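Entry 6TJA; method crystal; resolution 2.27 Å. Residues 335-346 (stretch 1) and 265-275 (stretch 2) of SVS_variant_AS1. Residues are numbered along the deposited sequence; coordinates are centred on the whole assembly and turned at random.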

# COMPACT_ATOMS: atom_id res chain seq x y z
N SER A 335 -27.35 -14.37 20.51
CA SER A 335 -26.09 -14.58 21.28
C SER A 335 -24.96 -14.97 20.34
O SER A 335 -25.21 -15.59 19.30
CB SER A 335 -26.26 -15.66 22.32
OG SER A 335 -27.49 -15.52 23.02
N PRO A 336 -23.68 -14.67 20.69
CA PRO A 336 -22.53 -15.21 19.96
C PRO A 336 -22.36 -16.71 20.24
O PRO A 336 -22.78 -17.16 21.26
CB PRO A 336 -21.35 -14.39 20.52
CG PRO A 336 -21.78 -14.07 21.93
CD PRO A 336 -23.27 -13.82 21.82
N SER A 337 -21.77 -17.45 19.31
CA SER A 337 -21.57 -18.92 19.41
C SER A 337 -20.32 -19.21 20.26
O SER A 337 -20.11 -20.35 20.65
CB SER A 337 -21.45 -19.50 18.04
OG SER A 337 -20.42 -18.84 17.31
N ASP A 338 -19.53 -18.19 20.56
CA ASP A 338 -18.30 -18.32 21.36
C ASP A 338 -18.06 -16.97 22.02
O ASP A 338 -18.11 -15.96 21.29
CB ASP A 338 -17.14 -18.78 20.46
CG ASP A 338 -15.79 -18.89 21.15
OD1 ASP A 338 -15.78 -19.01 22.38
OD2 ASP A 338 -14.75 -18.84 20.46
N SER A 339 -17.80 -16.95 23.31
CA SER A 339 -17.62 -15.72 24.02
C SER A 339 -16.25 -15.50 24.58
O SER A 339 -16.08 -14.61 25.34
CB SER A 339 -18.60 -15.67 25.18
OG SER A 339 -19.81 -15.15 24.76
N SER A 340 -15.27 -16.29 24.21
CA SER A 340 -13.94 -16.09 24.73
C SER A 340 -13.41 -14.73 24.41
O SER A 340 -13.50 -14.28 23.33
CB SER A 340 -12.99 -17.11 24.20
OG SER A 340 -13.55 -18.37 24.35
N PRO A 341 -12.81 -14.09 25.40
CA PRO A 341 -12.22 -12.77 25.35
C PRO A 341 -10.72 -12.75 25.06
O PRO A 341 -10.09 -11.76 25.29
CB PRO A 341 -12.48 -12.28 26.76
CG PRO A 341 -12.33 -13.49 27.56
CD PRO A 341 -12.86 -14.61 26.76
N SER A 342 -10.14 -13.82 24.60
CA SER A 342 -8.74 -13.79 24.31
C SER A 342 -8.49 -13.95 22.83
O SER A 342 -9.38 -14.28 22.10
CB SER A 342 -8.05 -14.88 25.09
OG SER A 342 -8.77 -16.05 25.09
N PRO A 343 -7.25 -13.82 22.40
CA PRO A 343 -6.94 -14.06 21.01
C PRO A 343 -7.29 -15.47 20.54
O PRO A 343 -7.27 -16.44 21.23
CB PRO A 343 -5.44 -13.88 20.98
CG PRO A 343 -5.18 -12.90 22.00
CD PRO A 343 -6.12 -13.21 23.10
N LEU A 344 -7.62 -15.54 19.28
CA LEU A 344 -7.92 -16.76 18.61
C LEU A 344 -6.73 -17.70 18.48
O LEU A 344 -5.71 -17.30 18.03
CB LEU A 344 -8.34 -16.42 17.20
CG LEU A 344 -9.72 -16.73 16.72
CD1 LEU A 344 -9.96 -16.07 15.38
CD2 LEU A 344 -9.80 -18.23 16.61
N PRO A 345 -6.89 -18.94 18.92
CA PRO A 345 -5.88 -19.97 18.71
C PRO A 345 -5.45 -20.11 17.25
O PRO A 345 -6.30 -20.17 16.37
CB PRO A 345 -6.58 -21.26 19.12
CG PRO A 345 -7.58 -20.81 20.14
CD PRO A 345 -8.05 -19.45 19.65
N GLY A 346 -4.14 -20.15 17.03
CA GLY A 346 -3.53 -20.46 15.74
C GLY A 346 -3.47 -19.27 14.80
O GLY A 346 -3.16 -19.50 13.66
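Stretch 2, residues 265-275: ATKLRDRILLR

Stretch 2 is helical throughout, with phi/psi values close to -65/-42 and an unbroken i to i+4 ladder running from Arg269 N to Ala265 O (3.0 Å) through Arg275 N to Arg271 O (3.1 Å); the helix extends beyond both ends of the segment. Stretch 1 has no regular secondary structure, so no crossing angle is defined, and the register is best given by the nearest CA pairs: Pro336 CA to Asp270 CA at 5.6 Å, Asp338 CA to Lys267 CA at 5.1 Å, and Leu344 CA to Leu268 CA at 6.9 Å. From Pro336 to Asp338 the loop runs against the helix direction, its partners falling from Asp270 to Lys267; the later pair, Leu344 and Leu268, does not continue that trend, so no single direction holds for the whole loop. Together the two segments bury 747 Å².

Arg271 has the largest covered area, 145 Å². Its CA-to-CB bond points sideways, but the side chain comes nearer at its end: chi1 and chi2 are both t (173° and -175°), which extends the aliphatic part, and chi3 is m (-51°), which turns the chain at its far end. The guanidinium thus lies among the residues of the loop. At its edge, NE and NH2 of Arg271 both donate to OD2 of Asp338, at 3.2 and 3.1 Å with angles of 146° and 145°, so one carboxylate oxygen receives both bonds of the salt bridge. Also near the plane, Arg271 NH1 donates to Ser342 O at 3.3 Å and 158°. Ser340 OG covers one face, 3.5 Å from Arg271 NH2, and Pro345 CD covers the opposite face, 3.7 Å from Arg271 NH1.

The CA-to-CB bond of Asp338 points toward the helix, and chi1 is t (177°), a rotamer that carries its carboxylate to Arg271. Its other oxygen serves the loop itself: Ser340 OG, with chi1 m, donates to Asp338 OD1 at 3.0 Å, and Ser340 N adds a weak bond to the same Asp338 OD1 at 3.3 Å. Water 2 links the two backbones nearby, donating to Arg271 O at 3.1 Å and to Ser340 O at 2.9 Å.

A second polar site centres on Asp270, whose CB points toward the loop. With chi1 m (-75°) and chi2 near 0°, its OD2 accepts from Ser337 OG at 2.7 Å and from Ser337 N at 2.9 Å and 164°. The p rotamer of Ser337 (55°) puts its hydroxyl on the same oxygen as its own amide. Asp270 OD1 is engaged within the helix, in a salt bridge with Arg269 NH1 at 2.9 Å. Ser337 OG also lies 3.4 Å from Thr266 O, but the angle is too poor for a hydrogen bond.

Apolar contacts complete the interface. Pro336 CG packs against Leu274 CD2 at 3.8 Å, and the same Leu274 CD2 lies 3.6 Å from Ser339 CA; Leu274 chi1 lies between wells at -114°. Leu344, buried, also sits between wells in chi1 (-117°) with chi2 t; both methyls lie against Leu268 CB, Leu344 CD2 at 3.5 Å and Leu344 CD1 at 3.6 Å, and Leu344 CD1 also reaches Ile272 CD1 at 4.1 Å.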

# COMPACT_ATOMS: atom_id res chain seq x y z
N ALA A 265 -15.95 -21.92 12.17
CA ALA A 265 -15.83 -20.61 11.49
C ALA A 265 -16.73 -19.59 12.20
O ALA A 265 -16.28 -18.43 12.38
CB ALA A 265 -16.15 -20.71 10.03
N THR A 266 -17.96 -19.98 12.56
CA THR A 266 -18.94 -19.06 13.18
C THR A 266 -18.38 -18.64 14.54
O THR A 266 -18.51 -17.43 14.90
CB THR A 266 -20.33 -19.71 13.24
OG1 THR A 266 -20.63 -19.95 11.87
CG2 THR A 266 -21.39 -18.84 13.90
N LYS A 267 -17.77 -19.59 15.22
CA LYS A 267 -17.17 -19.36 16.49
C LYS A 267 -16.07 -18.32 16.45
O LYS A 267 -16.10 -17.37 17.15
CB LYS A 267 -16.67 -20.66 17.08
CG LYS A 267 -17.71 -21.42 17.84
CD LYS A 267 -17.12 -22.66 18.44
CE LYS A 267 -18.10 -23.79 18.46
NZ LYS A 267 -18.16 -24.38 19.80
N LEU A 268 -15.10 -18.50 15.59
CA LEU A 268 -14.03 -17.56 15.53
C LEU A 268 -14.45 -16.17 15.02
O LEU A 268 -13.94 -15.20 15.47
CB LEU A 268 -12.81 -18.14 14.85
CG LEU A 268 -12.90 -18.52 13.41
CD1 LEU A 268 -12.79 -17.29 12.56
CD2 LEU A 268 -11.83 -19.52 13.08
N ARG A 269 -15.42 -16.11 14.14
CA ARG A 269 -15.94 -14.85 13.55
C ARG A 269 -16.65 -14.08 14.67
O ARG A 269 -16.40 -12.87 14.83
CB ARG A 269 -16.83 -15.18 12.34
CG ARG A 269 -17.56 -14.01 11.70
CD ARG A 269 -18.86 -13.77 12.41
NE ARG A 269 -19.70 -12.73 11.83
CZ ARG A 269 -20.66 -12.10 12.48
NH1 ARG A 269 -20.91 -12.40 13.75
NH2 ARG A 269 -21.37 -11.17 11.88
N ASP A 270 -17.46 -14.79 15.45
CA ASP A 270 -18.20 -14.23 16.60
C ASP A 270 -17.21 -13.74 17.66
O ASP A 270 -17.43 -12.66 18.23
CB ASP A 270 -19.18 -15.27 17.13
CG ASP A 270 -20.43 -15.47 16.29
OD1 ASP A 270 -20.59 -14.80 15.26
OD2 ASP A 270 -21.21 -16.35 16.67
N ARG A 271 -16.13 -14.47 17.91
CA ARG A 271 -15.10 -14.03 18.88
C ARG A 271 -14.55 -12.67 18.41
O ARG A 271 -14.41 -11.77 19.25
CB ARG A 271 -14.05 -15.13 19.03
CG ARG A 271 -12.88 -14.69 19.89
CD ARG A 271 -11.74 -15.66 20.01
NE ARG A 271 -12.12 -17.02 20.39
CZ ARG A 271 -11.38 -17.83 21.14
NH1 ARG A 271 -10.27 -17.39 21.69
NH2 ARG A 271 -11.77 -19.06 21.38
N ILE A 272 -14.28 -12.50 17.12
CA ILE A 272 -13.69 -11.24 16.57
C ILE A 272 -14.72 -10.11 16.70
O ILE A 272 -14.33 -9.01 17.10
CB ILE A 272 -13.19 -11.42 15.13
CG1 ILE A 272 -12.07 -12.45 15.04
CG2 ILE A 272 -12.74 -10.09 14.55
CD1 ILE A 272 -11.75 -12.89 13.62
N LEU A 273 -16.00 -10.37 16.42
CA LEU A 273 -17.04 -9.31 16.56
C LEU A 273 -17.17 -8.89 18.03
O LEU A 273 -17.26 -7.71 18.27
CB LEU A 273 -18.37 -9.79 15.99
CG LEU A 273 -19.46 -8.72 16.01
CD1 LEU A 273 -18.97 -7.42 15.37
CD2 LEU A 273 -20.68 -9.24 15.29
N LEU A 274 -17.12 -9.82 18.98
CA LEU A 274 -17.14 -9.50 20.43
C LEU A 274 -15.95 -8.61 20.83
O LEU A 274 -16.14 -7.66 21.60
CB LEU A 274 -17.13 -10.80 21.24
CG LEU A 274 -18.40 -11.08 22.05
CD1 LEU A 274 -19.66 -10.88 21.23
CD2 LEU A 274 -18.35 -12.49 22.60
N ARG A 275 -14.75 -8.92 20.36
CA ARG A 275 -13.61 -8.05 20.67
C ARG A 275 -13.86 -6.68 20.01
O ARG A 275 -13.62 -5.68 20.67
CB ARG A 275 -12.29 -8.70 20.27
CG ARG A 275 -11.10 -7.79 20.50
CD ARG A 275 -10.99 -7.27 21.92
NE ARG A 275 -9.84 -6.38 22.02
CZ ARG A 275 -9.68 -5.45 22.94
NH1 ARG A 275 -10.57 -5.27 23.89
NH2 ARG A 275 -8.62 -4.68 22.91
O HOH W 1 -24.10 -17.05 16.38
O HOH W 2 -13.05 -11.78 22.02